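PDB 2PKE: haloacid delahogenase-like family hydrolase from Xanthomonas campestris pv. campestris, which probably acts as a magnesium-dependent phosphatase of the haloacid dehalogenase-like family. Local coordinates for residues A[14-19]-A[122-127]; A[202-207]-A[237-242]. One frame throughout, in Å; residues are numbered along the deposited sequence.

Contact 1: A[14-19]-A[122-127]. With MG (magnesium ion), chain C.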
loop_
_atom_site.group_PDB
_atom_site.type_symbol
_atom_site.label_atom_id
_atom_site.label_comp_id
_atom_site.label_asym_id
_atom_site.label_seq_id
_atom_site.Cartn_x
_atom_site.Cartn_y
_atom_site.Cartn_z
ATOM N N GLN A 14 -6.084 -10.835 -24.086
ATOM C CA GLN A 14 -6.661 -9.494 -24.021
ATOM C C GLN A 14 -5.908 -8.547 -23.101
ATOM O O GLN A 14 -6.080 -7.336 -23.212
ATOM C CB GLN A 14 -8.119 -9.574 -23.544
ATOM C CG GLN A 14 -9.048 -10.428 -24.401
ATOM C CD GLN A 14 -9.345 -9.825 -25.718
ATOM O OE1 GLN A 14 -9.206 -8.605 -25.897
ATOM N NE2 GLN A 14 -9.798 -10.656 -26.679
ATOM N N LEU A 15 -5.091 -9.079 -22.186
ATOM C CA LEU A 15 -4.487 -8.278 -21.157
ATOM C C LEU A 15 -3.060 -8.737 -20.908
ATOM O O LEU A 15 -2.806 -9.906 -20.815
ATOM C CB LEU A 15 -5.287 -8.347 -19.867
ATOM C CG LEU A 15 -4.786 -7.551 -18.669
ATOM C CD1 LEU A 15 -4.813 -6.008 -18.866
ATOM C CD2 LEU A 15 -5.586 -7.905 -17.393
ATOM N N VAL A 16 -2.134 -7.801 -20.853
ATOM C CA VAL A 16 -0.759 -8.134 -20.569
ATOM C C VAL A 16 -0.368 -7.408 -19.289
ATOM O O VAL A 16 -0.486 -6.187 -19.196
ATOM C CB VAL A 16 0.161 -7.766 -21.711
ATOM C CG1 VAL A 16 1.602 -8.172 -21.364
ATOM C CG2 VAL A 16 -0.300 -8.416 -23.020
ATOM N N GLY A 17 0.079 -8.176 -18.309
ATOM C CA GLY A 17 0.487 -7.639 -17.055
ATOM C C GLY A 17 1.985 -7.546 -17.042
ATOM O O GLY A 17 2.647 -8.369 -17.656
ATOM N N PHE A 18 2.525 -6.525 -16.356
ATOM C CA PHE A 18 3.940 -6.339 -16.234
ATOM C C PHE A 18 4.289 -6.237 -14.769
ATOM O O PHE A 18 3.662 -5.465 -14.033
ATOM C CB PHE A 18 4.380 -5.036 -16.911
ATOM C CG PHE A 18 4.195 -5.033 -18.400
ATOM C CD1 PHE A 18 2.976 -4.740 -18.962
ATOM C CD2 PHE A 18 5.246 -5.361 -19.231
ATOM C CE1 PHE A 18 2.819 -4.751 -20.352
ATOM C CE2 PHE A 18 5.085 -5.356 -20.595
ATOM C CZ PHE A 18 3.858 -5.047 -21.143
ATOM N N ASP A 19 5.331 -6.925 -14.349
ATOM C CA ASP A 19 6.014 -6.595 -13.086
ATOM C C ASP A 19 6.757 -5.254 -13.208
ATOM O O ASP A 19 6.994 -4.739 -14.310
ATOM C CB ASP A 19 6.992 -7.724 -12.737
ATOM C CG ASP A 19 7.764 -7.501 -11.457
ATOM O OD1 ASP A 19 7.177 -7.055 -10.436
ATOM O OD2 ASP A 19 9.007 -7.777 -11.450
ATOM N N ALA A 122 4.836 0.061 -25.281
ATOM C CA ALA A 122 4.054 0.809 -26.266
ATOM C C ALA A 122 3.595 -0.110 -27.388
ATOM O O ALA A 122 2.459 -0.013 -27.878
ATOM C CB ALA A 122 4.928 2.029 -26.848
ATOM N N ALA A 123 4.506 -0.968 -27.858
ATOM C CA ALA A 123 4.175 -1.903 -28.947
ATOM C C ALA A 123 3.056 -2.856 -28.532
ATOM O O ALA A 123 2.103 -3.075 -29.290
ATOM C CB ALA A 123 5.439 -2.698 -29.416
ATOM N N ILE A 124 3.168 -3.416 -27.318
ATOM C CA ILE A 124 2.154 -4.326 -26.804
ATOM C C ILE A 124 0.833 -3.591 -26.583
ATOM O O ILE A 124 -0.225 -4.087 -26.996
ATOM C CB ILE A 124 2.604 -5.015 -25.541
ATOM C CG1 ILE A 124 3.738 -5.995 -25.886
ATOM C CG2 ILE A 124 1.402 -5.720 -24.858
ATOM C CD1 ILE A 124 4.648 -6.419 -24.703
ATOM N N ALA A 125 0.919 -2.393 -26.011
ATOM C CA ALA A 125 -0.265 -1.615 -25.646
ATOM C C ALA A 125 -1.089 -1.236 -26.863
ATOM O O ALA A 125 -2.228 -0.872 -26.718
ATOM C CB ALA A 125 0.124 -0.405 -24.896
ATOM N N ALA A 126 -0.511 -1.305 -28.052
ATOM C CA ALA A 126 -1.232 -1.039 -29.306
ATOM C C ALA A 126 -2.300 -2.097 -29.580
ATOM O O ALA A 126 -3.323 -1.787 -30.184
ATOM C CB ALA A 126 -0.227 -0.966 -30.494
ATOM N N ASP A 127 -2.070 -3.340 -29.132
ATOM C CA ASP A 127 -2.967 -4.484 -29.426
ATOM C C ASP A 127 -3.676 -5.128 -28.229
ATOM O O ASP A 127 -4.586 -5.936 -28.414
ATOM C CB ASP A 127 -2.167 -5.599 -30.118
ATOM C CG ASP A 127 -1.550 -5.153 -31.413
ATOM O OD1 ASP A 127 -2.285 -4.580 -32.205
ATOM O OD2 ASP A 127 -0.342 -5.366 -31.633
HETATM MG MG MG C . 10.540 -7.989 -10.204
HETATM O O HOH W 1 9.178 -7.099 -8.808
HETATM O O HOH W 2 9.702 -9.938 -9.713
HETATM O O HOH W 3 12.208 -8.279 -9.014
#
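I124, on the last part of helix 117-125, reaches down onto strand 15-18 and meets V16 and F18 with its two different branches. The apolar part of the contact is built from these three buried side chains alone. The short branch takes V16: I124 CG2 lies 3.7 Å from V16 CG2, the two side chains crossing at about a right angle. The long branch takes F18, whose ring comes from the opposite direction and presents its far edge, so that F18 CZ stands 3.9 Å from I124 CD1 and the methyl sits near the ring plane. I124 can serve both because its first torsion sends the branches apart, CG1 anti to its own carbonyl carbon (chi1 -69°) and CG2 anti to the backbone N, and the extended second torsion (chi2 160°) then carries CD1 to F18.

Polar interactions gather past the C-terminal end of the same strand. D19 OD2 binds the magnesium ion at 2.0 Å, together with D21 O, N187 OD1 and three waters. D19 OD1 accepts a hydrogen bond of 2.6 Å from one of those metal-bound waters and forms a salt bridge with K163, an arrangement that should hold the carboxylate's rotation. D19, which directly follows F18, fits the first aspartate of a HAD-type DxDx(T/V) motif.

Strand 15-18 runs between the parallel strands 129-135 and 182-186, where I185 touches both V16 and F18, F154 meets the F18 ring with steeply inclined planes, and helix 236-250 packs beside I124 through W236 and V240.

Contact 2: A[202-207]-A[237-242]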
loop_
_atom_site.group_PDB
_atom_site.type_symbol
_atom_site.label_atom_id
_atom_site.label_comp_id
_atom_site.label_asym_id
_atom_site.label_seq_id
_atom_site.Cartn_x
_atom_site.Cartn_y
_atom_site.Cartn_z
ATOM N N TRP A 202 -0.768 -17.284 -18.884
ATOM C CA TRP A 202 0.407 -17.394 -19.687
ATOM C C TRP A 202 1.457 -16.499 -19.099
ATOM O O TRP A 202 1.166 -15.573 -18.381
ATOM C CB TRP A 202 0.137 -16.951 -21.121
ATOM C CG TRP A 202 -1.051 -17.638 -21.744
ATOM C CD1 TRP A 202 -2.341 -17.275 -21.631
ATOM C CD2 TRP A 202 -1.028 -18.791 -22.580
ATOM N NE1 TRP A 202 -3.143 -18.125 -22.339
ATOM C CE2 TRP A 202 -2.366 -19.064 -22.945
ATOM C CE3 TRP A 202 -0.013 -19.622 -23.065
ATOM C CZ2 TRP A 202 -2.723 -20.157 -23.728
ATOM C CZ3 TRP A 202 -0.375 -20.716 -23.859
ATOM C CH2 TRP A 202 -1.717 -20.955 -24.197
ATOM N N GLY A 203 2.706 -16.815 -19.406
ATOM C CA GLY A 203 3.836 -16.187 -18.781
ATOM C C GLY A 203 4.923 -15.838 -19.761
ATOM O O GLY A 203 5.212 -16.585 -20.690
ATOM N N ILE A 204 5.545 -14.703 -19.527
ATOM C CA ILE A 204 6.828 -14.362 -20.131
ATOM C C ILE A 204 7.850 -14.093 -18.999
ATOM O O ILE A 204 7.642 -13.228 -18.135
ATOM C CB ILE A 204 6.720 -13.165 -21.037
ATOM C CG1 ILE A 204 5.853 -13.521 -22.267
ATOM C CG2 ILE A 204 8.111 -12.644 -21.446
ATOM C CD1 ILE A 204 5.415 -12.263 -23.057
ATOM N N TYR A 205 8.928 -14.850 -19.049
ATOM C CA TYR A 205 10.001 -14.851 -18.076
ATOM C C TYR A 205 11.239 -14.176 -18.631
ATOM O O TYR A 205 11.858 -14.682 -19.558
ATOM C CB TYR A 205 10.339 -16.257 -17.728
ATOM C CG TYR A 205 11.490 -16.434 -16.756
ATOM C CD1 TYR A 205 11.588 -15.639 -15.627
ATOM C CD2 TYR A 205 12.447 -17.428 -16.952
ATOM C CE1 TYR A 205 12.627 -15.821 -14.717
ATOM C CE2 TYR A 205 13.489 -17.618 -16.071
ATOM C CZ TYR A 205 13.580 -16.809 -14.955
ATOM O OH TYR A 205 14.590 -16.983 -14.032
ATOM N N THR A 206 11.602 -13.047 -18.021
ATOM C CA THR A 206 12.803 -12.266 -18.368
ATOM C C THR A 206 13.650 -12.039 -17.119
ATOM O O THR A 206 13.462 -11.055 -16.391
ATOM C CB THR A 206 12.441 -10.928 -18.998
ATOM O OG1 THR A 206 11.730 -11.172 -20.201
ATOM C CG2 THR A 206 13.687 -10.120 -19.352
ATOM N N PRO A 207 14.572 -12.973 -16.847
ATOM C CA PRO A 207 15.366 -12.845 -15.628
ATOM C C PRO A 207 16.284 -11.604 -15.641
ATOM O O PRO A 207 16.724 -11.173 -16.692
ATOM C CB PRO A 207 16.144 -14.166 -15.588
ATOM C CG PRO A 207 16.194 -14.627 -16.974
ATOM C CD PRO A 207 14.904 -14.191 -17.594
ATOM N N PRO A 237 7.072 -8.134 -27.300
ATOM C CA PRO A 237 5.899 -8.023 -28.173
ATOM C C PRO A 237 5.705 -9.279 -29.044
ATOM O O PRO A 237 4.586 -9.816 -29.108
ATOM C CB PRO A 237 6.194 -6.740 -28.991
ATOM C CG PRO A 237 7.181 -5.967 -28.145
ATOM C CD PRO A 237 8.021 -7.011 -27.531
ATOM N N ALA A 238 6.791 -9.784 -29.626
ATOM C CA ALA A 238 6.756 -11.045 -30.407
ATOM C C ALA A 238 6.269 -12.240 -29.564
ATOM O O ALA A 238 5.514 -13.091 -30.034
ATOM C CB ALA A 238 8.160 -11.356 -31.019
ATOM N N ALA A 239 6.704 -12.279 -28.318
ATOM C CA ALA A 239 6.353 -13.357 -27.381
ATOM C C ALA A 239 4.887 -13.289 -27.051
ATOM O O ALA A 239 4.241 -14.310 -27.040
ATOM C CB ALA A 239 7.240 -13.326 -26.100
ATOM N N VAL A 240 4.361 -12.085 -26.854
ATOM C CA VAL A 240 2.928 -11.901 -26.571
ATOM C C VAL A 240 2.101 -12.421 -27.748
ATOM O O VAL A 240 1.113 -13.164 -27.560
ATOM C CB VAL A 240 2.565 -10.421 -26.246
ATOM C CG1 VAL A 240 0.959 -10.187 -26.289
ATOM C CG2 VAL A 240 3.163 -10.031 -24.909
ATOM N N ARG A 241 2.531 -12.049 -28.955
ATOM C CA ARG A 241 1.857 -12.449 -30.164
ATOM C C ARG A 241 1.868 -13.960 -30.334
ATOM O O ARG A 241 0.897 -14.516 -30.812
ATOM C CB ARG A 241 2.534 -11.845 -31.375
ATOM C CG ARG A 241 2.233 -10.434 -31.580
ATOM C CD ARG A 241 3.020 -9.854 -32.753
ATOM N NE ARG A 241 3.158 -8.462 -32.452
ATOM C CZ ARG A 241 4.301 -7.810 -32.294
ATOM N NH1 ARG A 241 5.484 -8.391 -32.540
ATOM N NH2 ARG A 241 4.228 -6.528 -31.950
ATOM N N ALA A 242 2.993 -14.599 -29.976
ATOM C CA ALA A 242 3.151 -16.022 -30.138
ATOM C C ALA A 242 2.235 -16.744 -29.155
ATOM O O ALA A 242 1.597 -17.733 -29.520
ATOM C CB ALA A 242 4.661 -16.461 -29.914
#
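The helix that follows the last strand of the Rossmann-like sheet, 236-250, meets strand 202-205 within residues 237-242 through one isoleucine. I204 points from the strand toward the helix, and its terminal methyl reaches two consecutive residues: CD1 is 3.7 Å from A239 CB and, equally, 3.7 Å from V240 CG2. The extended end of the side chain (chi2 166°) carries CD1 out to the helix; CG1, one bond nearer the backbone, is also close to A239 CB, at 4.1 Å. A239 directs its methyl at the strand, while V240 approaches from the flank, crossing I204 at about a right angle with the CG2 branch forward. Alanine, whose CA lies nearest, allows the backbones to come within 7.3 Å, measured from I204 CA to A239 CA.

V230 and L243 also touch I204, and alongside it in the sheet V183 and I185 of the neighbouring strand 182-186 continue the apolar layer. At the strand's C-terminal end, T206 OG1 is hydrogen-bonded to both V230 O and W236 NE1, tying the start of the helix to the sheet. An amphipathic helix laid on parallel strands by aliphatic side chains is characteristic of the three-layered alpha/beta core of HAD-like hydrolases.

From the N terminus, strand 15-18 comes first, and contact 1 closes a loop of 102 intervening residues, largely helical and without a strand, when helix 117-125 returns to it. The chain then adds strands 129-135, 157-160 and 182-186 before reaching 202-207; contact 2 closes a shorter loop of 29 residues, with strand 227-229 inside it. The loops follow in series, neither nested nor crossed. In space, however, the contacts adjoin, their centres about 10 Å apart: helices 117-125 and 236-250 touch each other, I124 CG1 lying 3.7 Å from P237 CA. Two helices distant in sequence are thereby joined over one parallel sheet, in which strand 182-186 separates 15-18 from 202-205.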